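Local coordinates for protein transcriptional regulator (Enterococcus faecalis, PDB 3QFI) that is of unknown precise function but is named as a transcriptional regulator and belongs to the LytR-CpsA-Psr family, at residues Leu252-Gln256 / Ala269-Asp275. Numbering follows the deposited sequence.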
ATOM      1  N   LEU A 252      -8.116   0.638  15.040  1.00 20.78           N
ATOM      2  CA  LEU A 252      -8.638   0.274  13.717  1.00 14.49           C
ATOM      3  C   LEU A 252      -9.763   1.220  13.306  1.00 14.35           C
ATOM      4  O   LEU A 252      -9.792   1.717  12.181  1.00  3.32           O
ATOM      5  CB  LEU A 252      -9.204  -1.158  13.715  1.00 11.30           C
ATOM      6  CG  LEU A 252      -9.198  -1.968  12.396  1.00 13.45           C
ATOM      7  CD1 LEU A 252     -10.254  -3.070  12.424  1.00  1.00           C
ATOM      8  CD2 LEU A 252      -9.451  -1.052  11.214  1.00  9.31           C
ATOM      9  N   TYR A 253     -10.708   1.444  14.215  1.00 14.84           N
ATOM     10  CA  TYR A 253     -11.828   2.324  13.913  1.00 12.16           C
ATOM     11  C   TYR A 253     -11.337   3.711  13.571  1.00 12.68           C
ATOM     12  O   TYR A 253     -11.776   4.303  12.593  1.00 10.92           O
ATOM     13  CB  TYR A 253     -12.815   2.410  15.086  1.00 10.64           C
ATOM     14  CG  TYR A 253     -14.048   3.257  14.780  1.00  9.94           C
ATOM     15  CD1 TYR A 253     -14.786   3.052  13.610  1.00  1.00           C
ATOM     16  CD2 TYR A 253     -14.463   4.270  15.641  1.00  3.35           C
ATOM     17  CE1 TYR A 253     -15.891   3.830  13.305  1.00  1.99           C
ATOM     18  CE2 TYR A 253     -15.582   5.057  15.344  1.00  1.00           C
ATOM     19  CZ  TYR A 253     -16.286   4.829  14.168  1.00  4.60           C
ATOM     20  OH  TYR A 253     -17.373   5.612  13.846  1.00 11.57           O
ATOM     21  N   LYS A 254     -10.424   4.230  14.379  1.00 12.06           N
ATOM     22  CA  LYS A 254      -9.888   5.563  14.144  1.00 14.16           C
ATOM     23  C   LYS A 254      -9.282   5.624  12.732  1.00 14.65           C
ATOM     24  O   LYS A 254      -9.537   6.557  11.972  1.00 15.67           O
ATOM     25  CB  LYS A 254      -8.839   5.893  15.213  1.00 11.25           C
ATOM     26  CG  LYS A 254      -8.150   7.232  15.016  1.00 17.18           C
ATOM     27  CD  LYS A 254      -6.972   7.389  15.950  1.00 22.90           C
ATOM     28  CE  LYS A 254      -6.151   8.587  15.535  1.00 30.71           C
ATOM     29  NZ  LYS A 254      -5.665   8.447  14.124  1.00 24.36           N
ATOM     30  N   THR A 255      -8.491   4.621  12.379  1.00 12.86           N
ATOM     31  CA  THR A 255      -7.889   4.570  11.056  1.00 15.07           C
ATOM     32  C   THR A 255      -8.952   4.564   9.960  1.00 10.41           C
ATOM     33  O   THR A 255      -8.823   5.260   8.958  1.00 19.83           O
ATOM     34  CB  THR A 255      -7.070   3.312  10.881  1.00 19.08           C
ATOM     35  OG1 THR A 255      -6.083   3.241  11.912  1.00 29.28           O
ATOM     36  CG2 THR A 255      -6.396   3.303   9.511  1.00 25.18           C
ATOM     37  N   GLN A 256      -9.986   3.753  10.154  1.00  1.55           N
ATOM     38  CA  GLN A 256     -11.085   3.644   9.200  1.00  4.44           C
ATOM     39  C   GLN A 256     -11.809   4.953   9.013  1.00  1.00           C
ATOM     40  O   GLN A 256     -12.107   5.363   7.898  1.00 15.91           O
ATOM     41  CB  GLN A 256     -12.109   2.606   9.663  1.00 11.79           C
ATOM     42  CG  GLN A 256     -11.699   1.176   9.414  1.00  1.00           C
ATOM     43  CD  GLN A 256     -12.524   0.213  10.209  1.00  7.95           C
ATOM     44  OE1 GLN A 256     -12.476  -0.991   9.987  1.00 11.45           O
ATOM     45  NE2 GLN A 256     -13.287   0.738  11.155  1.00 15.60           N
ATOM     46  N   ALA A 269     -20.002   4.512  12.550  1.00 15.89           N
ATOM     47  CA  ALA A 269     -20.054   3.994  13.915  1.00 19.52           C
ATOM     48  C   ALA A 269     -20.383   2.513  14.031  1.00 22.54           C
ATOM     49  O   ALA A 269     -19.989   1.847  14.987  1.00 22.88           O
ATOM     50  CB  ALA A 269     -21.048   4.800  14.728  1.00  9.77           C
ATOM     51  N   SER A 270     -21.124   2.007  13.062  1.00 22.84           N
ATOM     52  CA  SER A 270     -21.503   0.604  13.048  1.00 19.60           C
ATOM     53  C   SER A 270     -20.267  -0.274  12.873  1.00 12.57           C
ATOM     54  O   SER A 270     -20.248  -1.432  13.291  1.00 13.13           O
ATOM     55  CB  SER A 270     -22.499   0.357  11.909  1.00 27.07           C
ATOM     56  OG  SER A 270     -22.855  -1.000  11.822  1.00 29.74           O
ATOM     57  N   GLU A 271     -19.221   0.288  12.283  1.00  2.72           N
ATOM     58  CA  GLU A 271     -18.002  -0.479  12.039  1.00  1.90           C
ATOM     59  C   GLU A 271     -17.175  -0.656  13.304  1.00  5.19           C
ATOM     60  O   GLU A 271     -16.345  -1.558  13.418  1.00 13.25           O
ATOM     61  CB  GLU A 271     -17.150   0.195  10.958  1.00  7.60           C
ATOM     62  CG  GLU A 271     -16.193  -0.752  10.253  1.00 11.69           C
ATOM     63  CD  GLU A 271     -16.916  -1.754   9.374  1.00 16.20           C
ATOM     64  OE1 GLU A 271     -18.127  -1.568   9.131  1.00 15.64           O
ATOM     65  OE2 GLU A 271     -16.273  -2.721   8.917  1.00 19.65           O
ATOM     66  N   ARG A 272     -17.395   0.229  14.249  1.00  4.30           N
ATOM     67  CA  ARG A 272     -16.691   0.152  15.502  1.00  4.24           C
ATOM     68  C   ARG A 272     -17.156  -1.119  16.236  1.00  6.79           C
ATOM     69  O   ARG A 272     -16.344  -1.855  16.802  1.00 21.89           O
ATOM     70  CB  ARG A 272     -16.986   1.432  16.285  1.00  8.26           C
ATOM     71  CG  ARG A 272     -16.850   1.343  17.766  1.00  8.36           C
ATOM     72  CD  ARG A 272     -15.462   1.678  18.197  1.00 10.92           C
ATOM     73  NE  ARG A 272     -15.475   2.222  19.549  1.00 23.54           N
ATOM     74  CZ  ARG A 272     -16.086   3.353  19.894  1.00 32.89           C
ATOM     75  NH1 ARG A 272     -16.741   4.069  18.984  1.00 28.92           N
ATOM     76  NH2 ARG A 272     -16.044   3.770  21.157  1.00 49.12           N
ATOM     77  N   GLU A 273     -18.450  -1.412  16.200  1.00  8.93           N
ATOM     78  CA  GLU A 273     -18.928  -2.605  16.886  1.00 11.72           C
ATOM     79  C   GLU A 273     -18.369  -3.856  16.192  1.00 11.48           C
ATOM     80  O   GLU A 273     -18.078  -4.864  16.838  1.00 12.04           O
ATOM     81  CB  GLU A 273     -20.455  -2.638  16.897  1.00 19.59           C
ATOM     82  CG  GLU A 273     -21.093  -1.259  16.935  1.00 35.09           C
ATOM     83  CD  GLU A 273     -20.725  -0.464  18.174  1.00 44.40           C
ATOM     84  OE1 GLU A 273     -20.131  -1.058  19.103  1.00 50.35           O
ATOM     85  OE2 GLU A 273     -21.039   0.750  18.228  1.00 47.15           O
ATOM     86  N   LYS A 274     -18.219  -3.794  14.873  1.00 10.96           N
ATOM     87  CA  LYS A 274     -17.674  -4.932  14.140  1.00  3.44           C
ATOM     88  C   LYS A 274     -16.190  -5.125  14.474  1.00  1.00           C
ATOM     89  O   LYS A 274     -15.770  -6.230  14.769  1.00  6.28           O
ATOM     90  CB  LYS A 274     -17.883  -4.718  12.642  1.00  4.49           C
ATOM     91  CG  LYS A 274     -17.155  -5.689  11.752  1.00 15.88           C
ATOM     92  CD  LYS A 274     -17.565  -5.458  10.308  1.00 15.67           C
ATOM     93  CE  LYS A 274     -16.678  -6.229   9.332  1.00 19.87           C
ATOM     94  NZ  LYS A 274     -15.332  -5.600   9.160  1.00 15.46           N
ATOM     95  N   ASP A 275     -15.398  -4.055  14.453  1.00  8.46           N
ATOM     96  CA  ASP A 275     -13.976  -4.169  14.773  1.00  3.94           C
ATOM     97  C   ASP A 275     -13.732  -4.804  16.136  1.00  7.39           C
ATOM     98  O   ASP A 275     -12.825  -5.616  16.303  1.00 20.63           O
ATOM     99  CB  ASP A 275     -13.309  -2.803  14.774  1.00  1.15           C
ATOM    100  CG  ASP A 275     -13.568  -2.043  13.522  1.00 13.80           C
ATOM    101  OD1 ASP A 275     -13.821  -2.697  12.481  1.00 11.23           O
ATOM    102  OD2 ASP A 275     -13.511  -0.789  13.575  1.00 29.35           O
TER
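Helix 269-280 packs on helix 249-262 near the C-terminal end of the modelled chain. The short segments 269-275 and 252-256 run roughly antiparallel: their axes come within 9.6 Å, with 149° between their directions. Tyr253 is the centre of the contact. Its side chain reaches across to the second helix, and 107 Å² of the residue is covered there.

Ala269 meets the far end of Tyr253, with CB 3.9 Å from the phenolic OH. That OH is hydrogen-bonded to Glu267, just before the segment, so the tyrosine also ties its helix to the connection between the two helices. Glu271 packs its aliphatic part against the amide of Gln256. Its carboxylate oxygen OE2 forms a salt bridge with Lys274 NZ at 3.0 Å within the same helix, while OE1 lies close to the like-charged Asp100. Arg272 lies opposite Tyr253, with their CA atoms 5.6 Å apart. Arg272 CB sits 3.7 Å from the ring centroid of Tyr253, almost on the ring normal, which makes a CH-pi contact over the face. Asp275 points into the interface and is buried. Its OD1 is 3.6 Å from Leu252 CD1, and its OD2 is 3.6 Å from Tyr253 CB. The amide of Gln256 lies close to the same carboxylate, so a polar patch borders the tyrosine.

Tyr253 gives the largest share of the buried surface, and Asp275 comes next. The arrangement is that of an antiparallel helical hairpin, two consecutive helices joined by a short connection, at the periphery of this alpha/beta fold with its mixed central sheet.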